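Local coordinates for alkylhalidase CmlS (Streptomyces venezuelae, PDB 3I3L), which is a flavin-dependent halogenase of chloramphenicol biosynthesis that binds FAD and probably acts as an oxidoreductase, at residues V151-L156 and V163-R168; T50-S55 and E147-T152. One frame throughout, in Å; residues are numbered along the deposited sequence.

Contact 1: residues V151-L156 and V163-R168; sequences VTDVDL and VLTVRR. With FAD (flavin-adenine dinucleotide), chain B.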
loop_
_atom_site.group_PDB
_atom_site.type_symbol
_atom_site.label_atom_id
_atom_site.label_comp_id
_atom_site.label_asym_id
_atom_site.label_seq_id
_atom_site.Cartn_x
_atom_site.Cartn_y
_atom_site.Cartn_z
ATOM N N VAL A 151 -19.213 -2.366 18.597
ATOM C CA VAL A 151 -19.003 -3.764 18.995
ATOM C C VAL A 151 -18.112 -3.780 20.230
ATOM O O VAL A 151 -16.945 -3.397 20.212
ATOM C CB VAL A 151 -18.362 -4.587 17.928
ATOM C CG1 VAL A 151 -17.994 -5.985 18.465
ATOM C CG2 VAL A 151 -19.237 -4.673 16.685
ATOM N N THR A 152 -18.688 -4.258 21.309
ATOM C CA THR A 152 -18.185 -4.068 22.640
ATOM C C THR A 152 -17.385 -5.289 23.090
ATOM O O THR A 152 -16.581 -5.218 24.013
ATOM C CB THR A 152 -19.458 -3.843 23.540
ATOM O OG1 THR A 152 -19.597 -2.418 23.770
ATOM C CG2 THR A 152 -19.402 -4.634 24.798
ATOM N N ASP A 153 -17.595 -6.418 22.434
ATOM C CA ASP A 153 -16.857 -7.635 22.790
ATOM C C ASP A 153 -16.974 -8.617 21.647
ATOM O O ASP A 153 -17.952 -8.606 20.937
ATOM C CB ASP A 153 -17.368 -8.300 24.067
ATOM C CG ASP A 153 -16.550 -9.569 24.430
ATOM O OD1 ASP A 153 -15.454 -9.430 25.017
ATOM O OD2 ASP A 153 -17.006 -10.686 24.113
ATOM N N VAL A 154 -15.946 -9.445 21.473
ATOM C CA VAL A 154 -15.855 -10.369 20.350
ATOM C C VAL A 154 -15.356 -11.665 20.961
ATOM O O VAL A 154 -14.257 -11.700 21.552
ATOM C CB VAL A 154 -14.832 -9.914 19.263
ATOM C CG1 VAL A 154 -14.729 -10.945 18.157
ATOM C CG2 VAL A 154 -15.266 -8.562 18.667
ATOM N N ASP A 155 -16.185 -12.707 20.901
ATOM C CA ASP A 155 -15.785 -13.957 21.572
ATOM C C ASP A 155 -15.587 -15.000 20.524
ATOM O O ASP A 155 -16.486 -15.223 19.695
ATOM C CB ASP A 155 -16.865 -14.401 22.584
ATOM C CG ASP A 155 -16.342 -15.338 23.649
ATOM O OD1 ASP A 155 -15.454 -16.163 23.354
ATOM O OD2 ASP A 155 -16.836 -15.253 24.816
ATOM N N LEU A 156 -14.438 -15.672 20.592
ATOM C CA LEU A 156 -14.013 -16.585 19.566
ATOM C C LEU A 156 -13.731 -17.937 20.200
ATOM O O LEU A 156 -13.352 -18.877 19.519
ATOM C CB LEU A 156 -12.689 -16.088 18.916
ATOM C CG LEU A 156 -12.643 -14.660 18.385
ATOM C CD1 LEU A 156 -11.178 -14.233 18.042
ATOM C CD2 LEU A 156 -13.553 -14.491 17.159
ATOM N N VAL A 163 -19.242 -15.015 18.511
ATOM C CA VAL A 163 -20.271 -14.229 19.185
ATOM C C VAL A 163 -19.866 -12.821 19.543
ATOM O O VAL A 163 -19.028 -12.640 20.332
ATOM C CB VAL A 163 -20.782 -14.964 20.444
ATOM C CG1 VAL A 163 -21.969 -14.205 21.068
ATOM C CG2 VAL A 163 -21.195 -16.386 20.066
ATOM N N LEU A 164 -20.560 -11.825 19.012
ATOM C CA LEU A 164 -20.253 -10.423 19.297
ATOM C C LEU A 164 -21.177 -9.825 20.337
ATOM O O LEU A 164 -22.372 -10.106 20.337
ATOM C CB LEU A 164 -20.396 -9.599 18.004
ATOM C CG LEU A 164 -19.169 -9.556 17.070
ATOM C CD1 LEU A 164 -18.772 -10.880 16.666
ATOM C CD2 LEU A 164 -19.539 -8.752 15.870
ATOM N N THR A 165 -20.644 -8.992 21.211
ATOM C CA THR A 165 -21.526 -8.166 22.015
ATOM C C THR A 165 -21.522 -6.783 21.454
ATOM O O THR A 165 -20.457 -6.234 21.170
ATOM C CB THR A 165 -21.182 -8.153 23.488
ATOM O OG1 THR A 165 -21.201 -9.491 23.971
ATOM C CG2 THR A 165 -22.216 -7.338 24.275
ATOM N N VAL A 166 -22.721 -6.221 21.316
ATOM C CA VAL A 166 -23.005 -4.942 20.624
ATOM C C VAL A 166 -23.865 -4.028 21.535
ATOM O O VAL A 166 -24.779 -4.514 22.233
ATOM C CB VAL A 166 -23.794 -5.321 19.353
ATOM C CG1 VAL A 166 -24.939 -4.452 19.118
ATOM C CG2 VAL A 166 -22.861 -5.477 18.154
ATOM N N ARG A 167 -23.583 -2.718 21.543
ATOM C CA ARG A 167 -24.409 -1.774 22.310
ATOM C C ARG A 167 -25.447 -1.136 21.429
ATOM O O ARG A 167 -25.123 -0.253 20.644
ATOM C CB ARG A 167 -23.576 -0.699 23.012
ATOM C CG ARG A 167 -23.406 -0.935 24.514
ATOM C CD ARG A 167 -23.314 0.365 25.373
ATOM N NE ARG A 167 -22.450 1.414 24.780
ATOM C CZ ARG A 167 -21.140 1.602 25.054
ATOM N NH1 ARG A 167 -20.471 2.575 24.438
ATOM N NH2 ARG A 167 -20.485 0.826 25.939
ATOM N N ARG A 168 -26.688 -1.603 21.573
ATOM C CA ARG A 168 -27.867 -1.178 20.790
ATOM C C ARG A 168 -28.796 -0.451 21.753
ATOM O O ARG A 168 -29.362 -1.062 22.666
ATOM C CB ARG A 168 -28.595 -2.407 20.231
ATOM C CG ARG A 168 -29.752 -2.120 19.275
ATOM C CD ARG A 168 -30.520 -3.409 18.943
ATOM N NE ARG A 168 -30.852 -3.509 17.510
ATOM C CZ ARG A 168 -30.066 -4.028 16.548
ATOM N NH1 ARG A 168 -28.852 -4.515 16.817
ATOM N NH2 ARG A 168 -30.508 -4.054 15.291
HETATM P PA FAD B . -10.796 3.490 9.583
HETATM O O1A FAD B . -10.241 3.974 10.903
HETATM O O2A FAD B . -10.797 4.469 8.462
HETATM O O5B FAD B . -12.318 2.960 9.845
HETATM C C5B FAD B . -12.610 2.147 10.964
HETATM C C4B FAD B . -14.045 2.386 11.486
HETATM O O4B FAD B . -14.280 1.441 12.556
HETATM C C3B FAD B . -14.239 3.763 12.074
HETATM O O3B FAD B . -15.247 4.433 11.380
HETATM C C2B FAD B . -14.663 3.515 13.530
HETATM O O2B FAD B . -15.732 4.331 13.891
HETATM C C1B FAD B . -15.080 2.052 13.540
HETATM N N9A FAD B . -14.908 1.305 14.771
HETATM C C8A FAD B . -13.813 1.280 15.583
HETATM N N7A FAD B . -14.050 0.428 16.604
HETATM C C5A FAD B . -15.319 -0.033 16.507
HETATM C C6A FAD B . -16.056 -0.901 17.291
HETATM N N6A FAD B . -15.534 -1.455 18.371
HETATM N N1A FAD B . -17.324 -1.214 16.883
HETATM C C2A FAD B . -17.881 -0.661 15.756
HETATM N N3A FAD B . -17.136 0.182 14.990
HETATM C C4A FAD B . -15.872 0.494 15.353
HETATM N N1 FAD B . -4.313 6.783 3.971
HETATM C C2 FAD B . -4.353 7.050 2.613
HETATM O O2 FAD B . -4.755 6.162 1.873
HETATM N N3 FAD B . -3.938 8.254 2.110
HETATM C C4 FAD B . -3.471 9.236 2.942
HETATM O O4 FAD B . -3.114 10.354 2.448
HETATM C C4X FAD B . -3.394 8.967 4.310
HETATM N N5 FAD B . -2.949 9.932 5.171
HETATM C C5X FAD B . -2.977 9.694 6.526
HETATM C C6 FAD B . -2.511 10.672 7.417
HETATM C C7 FAD B . -2.468 10.399 8.763
HETATM C C7M FAD B . -1.991 11.437 9.751
HETATM C C8 FAD B . -2.944 9.170 9.209
HETATM C C8M FAD B . -3.011 8.871 10.653
HETATM C C9 FAD B . -3.370 8.167 8.332
HETATM C C9A FAD B . -3.381 8.467 6.978
HETATM N N10 FAD B . -3.859 7.503 6.138
HETATM C C10 FAD B . -3.824 7.720 4.812
HETATM C "C1'" FAD B . -4.143 6.175 6.752
HETATM C "C2'" FAD B . -5.573 5.773 6.478
HETATM O "O2'" FAD B . -6.382 6.818 6.843
HETATM C "C3'" FAD B . -6.021 4.489 7.123
HETATM O "O3'" FAD B . -5.205 3.431 6.669
HETATM C "C4'" FAD B . -7.497 4.154 6.727
HETATM O "O4'" FAD B . -8.405 5.060 7.291
HETATM C "C5'" FAD B . -7.867 2.776 7.258
HETATM O "O5'" FAD B . -9.159 2.426 6.851
HETATM P P FAD B . -9.917 1.412 7.795
HETATM O O1P FAD B . -8.992 0.269 8.151
HETATM O O2P FAD B . -11.282 1.088 7.199
HETATM O O3P FAD B . -10.045 2.155 9.227
HETATM O O HOH W 1 -19.374 -11.568 23.032
#
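Val154 and Leu164 form a non-hydrogen-bonded pair in an antiparallel hairpin, and the two strands run at 164° to each other. Asp155 and Val163 pair next to it through two backbone bonds. The register slips by one residue at Thr152 and Asp153, which both face Thr165. This is a classic beta bulge. Thr165 O takes both amides: Thr152 N at 2.7 Å and Asp153 N at 3.1 Å. In return, Thr165 N donates to Asp153 O at 2.7 Å.

One face of the hairpin is apolar. Val151 has CG1 anti to its backbone N (chi1 172°), and this methyl lies 4.0 Å from Leu164 CG. Its other branch, CG2, meets Val166 CG2, also at 4.0 Å. The other face, with Asp153, Asp155, Thr165 and Val163, is mostly polar and partly exposed. There Asp153 CB packs beside Thr165 CB, and a water ties the two strands together. It donates to Asp153 OD2 and to Val163 O, and accepts from Thr165 OG1. At the bulge, Thr152 CG2 touches Thr165 CG2 at 3.9 Å.

Val151 also reads the adenine of FAD with its backbone. Val151 N donates to FAD N1A at 2.8 Å, nearly straight, and FAD N6A donates to Val151 O at 3.0 Å. Both polar positions of this adenine edge are thus matched by one residue.

The strand 171-177 continues the sheet beyond 162-168. The apolar face rests on strand 25-29, where Val151 and Val154 touch Ile29 and Leu164 touches Ala27. Helix 189-194 closes over Val154 through Pro189 and Ile190.

Contact 2: residues T50-S55 and E147-T152; sequences TIYERS and EETPVT. With FAD (flavin-adenine dinucleotide), chain B.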
loop_
_atom_site.group_PDB
_atom_site.type_symbol
_atom_site.label_atom_id
_atom_site.label_comp_id
_atom_site.label_asym_id
_atom_site.label_seq_id
_atom_site.Cartn_x
_atom_site.Cartn_y
_atom_site.Cartn_z
ATOM N N THR A 50 -23.518 -8.312 7.816
ATOM C CA THR A 50 -23.922 -7.231 8.718
ATOM C C THR A 50 -22.727 -6.312 9.128
ATOM O O THR A 50 -21.720 -6.795 9.558
ATOM C CB THR A 50 -24.698 -7.793 9.931
ATOM O OG1 THR A 50 -25.905 -8.447 9.449
ATOM C CG2 THR A 50 -25.086 -6.679 10.885
ATOM N N ILE A 51 -22.886 -4.991 9.009
ATOM C CA ILE A 51 -21.838 -4.065 9.379
ATOM C C ILE A 51 -22.245 -3.253 10.595
ATOM O O ILE A 51 -23.266 -2.532 10.546
ATOM C CB ILE A 51 -21.522 -3.073 8.231
ATOM C CG1 ILE A 51 -21.111 -3.832 6.953
ATOM C CG2 ILE A 51 -20.475 -2.114 8.701
ATOM C CD1 ILE A 51 -20.955 -2.945 5.702
ATOM N N TYR A 52 -21.423 -3.325 11.653
ATOM C CA TYR A 52 -21.595 -2.566 12.885
ATOM C C TYR A 52 -20.564 -1.435 12.961
ATOM O O TYR A 52 -19.371 -1.701 13.013
ATOM C CB TYR A 52 -21.386 -3.477 14.088
ATOM C CG TYR A 52 -22.313 -4.679 14.117
ATOM C CD1 TYR A 52 -23.605 -4.585 14.678
ATOM C CD2 TYR A 52 -21.917 -5.892 13.592
ATOM C CE1 TYR A 52 -24.478 -5.655 14.708
ATOM C CE2 TYR A 52 -22.782 -6.994 13.594
ATOM C CZ TYR A 52 -24.072 -6.854 14.160
ATOM O OH TYR A 52 -24.937 -7.881 14.169
ATOM N N GLU A 53 -21.032 -0.178 12.889
ATOM C CA GLU A 53 -20.201 1.005 12.957
ATOM C C GLU A 53 -20.559 1.803 14.208
ATOM O O GLU A 53 -21.745 2.126 14.423
ATOM C CB GLU A 53 -20.421 1.838 11.689
ATOM C CG GLU A 53 -19.894 3.289 11.749
ATOM C CD GLU A 53 -18.401 3.375 12.061
ATOM O OE1 GLU A 53 -17.616 2.765 11.315
ATOM O OE2 GLU A 53 -18.008 4.031 13.055
ATOM N N ARG A 54 -19.573 2.108 15.055
ATOM C CA ARG A 54 -19.904 2.795 16.347
ATOM C C ARG A 54 -20.337 4.259 16.158
ATOM O O ARG A 54 -21.001 4.841 17.032
ATOM C CB ARG A 54 -18.705 2.772 17.303
ATOM C CG ARG A 54 -17.466 3.483 16.715
ATOM C CD ARG A 54 -16.286 3.485 17.659
ATOM N NE ARG A 54 -15.162 4.269 17.079
ATOM C CZ ARG A 54 -13.924 4.288 17.578
ATOM N NH1 ARG A 54 -13.630 3.547 18.674
ATOM N NH2 ARG A 54 -12.966 5.014 16.967
ATOM N N SER A 55 -19.937 4.885 15.051
ATOM C CA SER A 55 -20.204 6.319 14.897
ATOM C C SER A 55 -21.451 6.533 14.085
ATOM O O SER A 55 -22.015 5.606 13.514
ATOM C CB SER A 55 -19.058 7.043 14.171
ATOM O OG SER A 55 -17.868 7.103 14.960
ATOM N N GLU A 147 -25.374 1.874 12.207
ATOM C CA GLU A 147 -24.566 2.975 12.675
ATOM C C GLU A 147 -24.834 3.160 14.155
ATOM O O GLU A 147 -25.785 2.607 14.679
ATOM C CB GLU A 147 -24.866 4.258 11.904
ATOM C CG GLU A 147 -24.263 4.267 10.507
ATOM C CD GLU A 147 -24.590 5.499 9.753
ATOM O OE1 GLU A 147 -24.554 6.610 10.341
ATOM O OE2 GLU A 147 -24.874 5.384 8.538
ATOM N N GLU A 148 -23.966 3.910 14.816
ATOM C CA GLU A 148 -24.065 4.149 16.254
ATOM C C GLU A 148 -24.280 2.853 17.041
ATOM O O GLU A 148 -25.048 2.820 18.002
ATOM C CB GLU A 148 -25.176 5.162 16.575
ATOM C CG GLU A 148 -24.997 6.514 15.879
ATOM C CD GLU A 148 -26.107 7.538 16.255
ATOM O OE1 GLU A 148 -27.287 7.295 15.955
ATOM O OE2 GLU A 148 -25.789 8.582 16.843
ATOM N N THR A 149 -23.556 1.793 16.667
ATOM C CA THR A 149 -23.711 0.483 17.293
ATOM C C THR A 149 -22.291 -0.094 17.459
ATOM O O THR A 149 -21.841 -0.864 16.609
ATOM C CB THR A 149 -24.578 -0.478 16.394
ATOM O OG1 THR A 149 -25.848 0.108 16.109
ATOM C CG2 THR A 149 -24.847 -1.804 17.074
ATOM N N PRO A 150 -21.566 0.324 18.512
ATOM C CA PRO A 150 -20.240 -0.161 18.711
ATOM C C PRO A 150 -20.220 -1.649 19.076
ATOM O O PRO A 150 -21.103 -2.120 19.797
ATOM C CB PRO A 150 -19.743 0.659 19.923
ATOM C CG PRO A 150 -20.948 1.166 20.590
ATOM C CD PRO A 150 -21.937 1.346 19.519
ATOM N N VAL A 151 -19.213 -2.366 18.597
ATOM C CA VAL A 151 -19.003 -3.764 18.995
ATOM C C VAL A 151 -18.112 -3.780 20.230
ATOM O O VAL A 151 -16.945 -3.397 20.212
ATOM C CB VAL A 151 -18.362 -4.587 17.928
ATOM C CG1 VAL A 151 -17.994 -5.985 18.465
ATOM C CG2 VAL A 151 -19.237 -4.673 16.685
ATOM N N THR A 152 -18.688 -4.258 21.309
ATOM C CA THR A 152 -18.185 -4.068 22.640
ATOM C C THR A 152 -17.385 -5.289 23.090
ATOM O O THR A 152 -16.581 -5.218 24.013
ATOM C CB THR A 152 -19.458 -3.843 23.540
ATOM O OG1 THR A 152 -19.597 -2.418 23.770
ATOM C CG2 THR A 152 -19.402 -4.634 24.798
HETATM P PA FAD B . -10.796 3.490 9.583
HETATM O O1A FAD B . -10.241 3.974 10.903
HETATM O O2A FAD B . -10.797 4.469 8.462
HETATM O O5B FAD B . -12.318 2.960 9.845
HETATM C C5B FAD B . -12.610 2.147 10.964
HETATM C C4B FAD B . -14.045 2.386 11.486
HETATM O O4B FAD B . -14.280 1.441 12.556
HETATM C C3B FAD B . -14.239 3.763 12.074
HETATM O O3B FAD B . -15.247 4.433 11.380
HETATM C C2B FAD B . -14.663 3.515 13.530
HETATM O O2B FAD B . -15.732 4.331 13.891
HETATM C C1B FAD B . -15.080 2.052 13.540
HETATM N N9A FAD B . -14.908 1.305 14.771
HETATM C C8A FAD B . -13.813 1.280 15.583
HETATM N N7A FAD B . -14.050 0.428 16.604
HETATM C C5A FAD B . -15.319 -0.033 16.507
HETATM C C6A FAD B . -16.056 -0.901 17.291
HETATM N N6A FAD B . -15.534 -1.455 18.371
HETATM N N1A FAD B . -17.324 -1.214 16.883
HETATM C C2A FAD B . -17.881 -0.661 15.756
HETATM N N3A FAD B . -17.136 0.182 14.990
HETATM C C4A FAD B . -15.872 0.494 15.353
HETATM N N1 FAD B . -4.313 6.783 3.971
HETATM C C2 FAD B . -4.353 7.050 2.613
HETATM O O2 FAD B . -4.755 6.162 1.873
HETATM N N3 FAD B . -3.938 8.254 2.110
HETATM C C4 FAD B . -3.471 9.236 2.942
HETATM O O4 FAD B . -3.114 10.354 2.448
HETATM C C4X FAD B . -3.394 8.967 4.310
HETATM N N5 FAD B . -2.949 9.932 5.171
HETATM C C5X FAD B . -2.977 9.694 6.526
HETATM C C6 FAD B . -2.511 10.672 7.417
HETATM C C7 FAD B . -2.468 10.399 8.763
HETATM C C7M FAD B . -1.991 11.437 9.751
HETATM C C8 FAD B . -2.944 9.170 9.209
HETATM C C8M FAD B . -3.011 8.871 10.653
HETATM C C9 FAD B . -3.370 8.167 8.332
HETATM C C9A FAD B . -3.381 8.467 6.978
HETATM N N10 FAD B . -3.859 7.503 6.138
HETATM C C10 FAD B . -3.824 7.720 4.812
HETATM C "C1'" FAD B . -4.143 6.175 6.752
HETATM C "C2'" FAD B . -5.573 5.773 6.478
HETATM O "O2'" FAD B . -6.382 6.818 6.843
HETATM C "C3'" FAD B . -6.021 4.489 7.123
HETATM O "O3'" FAD B . -5.205 3.431 6.669
HETATM C "C4'" FAD B . -7.497 4.154 6.727
HETATM O "O4'" FAD B . -8.405 5.060 7.291
HETATM C "C5'" FAD B . -7.867 2.776 7.258
HETATM O "O5'" FAD B . -9.159 2.426 6.851
HETATM P P FAD B . -9.917 1.412 7.795
HETATM O O1P FAD B . -8.992 0.269 8.151
HETATM O O2P FAD B . -11.282 1.088 7.199
HETATM O O3P FAD B . -10.045 2.155 9.227
#
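With CG beside the backbone N (chi1 -57°), the Tyr52 ring is brought edge-on to Thr149: CD1 lies 3.9 Å from Thr149 CG2. Tyr52 CB meets Val151 CG2 at 3.6 Å, and these side chains cross at about a right angle. Arg54 places CG between its backbone N and carbonyl carbon (chi1 60°). From there the extended chain runs along the adenine, and FAD C8A sits over the centre of one guanidinium face. Arg54 NE donates to FAD O2B, at 3.2 Å. At the root of the side chain, Arg54 CB packs on Pro150 CB at 3.5 Å.

Glu53 follows the end of strand 48-52, the second strand of a Rossmann-type FAD-binding fold. As is usual for such an acid, its carboxylate holds the ribose diol: FAD O3B donates to Glu53 OE1 at 2.9 Å. FAD O2B lies very close to Glu53 OE2, too close to take literally. Ser55 N uses the anti lone pair of Glu53 OE2, and Gly31 N bonds OE1, which should keep the carboxylate from turning.

Two backbone bonds join the loops. Thr149 N donates to Glu53 O at 2.9 Å, almost straight, and Glu148 N to Ser55 O. In both the donor stands above the carbonyl plane.

Contacts 1 and 2 share Val151 and Thr152, and both touch the adenosine end of FAD. Contact 1 is strand pairing within a small antiparallel sheet, held by backbone hydrogen bonds, with an apolar inner face and a mostly polar outer one bridged by a water. Contact 2 is mostly loop against loop, at the end of a strand of the mixed FAD-binding sheet. Fewer bonds cross it, but charged Glu53 and Arg54 add their hold on ribose and adenine. Each is partly buried. Val166 packs on Thr149 and Tyr52, and Arg167 N probably bonds to Pro150 O. Segment 147-152 leads the chain from strand 144-146 past the end of strand 48-52 into the hairpin of contact 1.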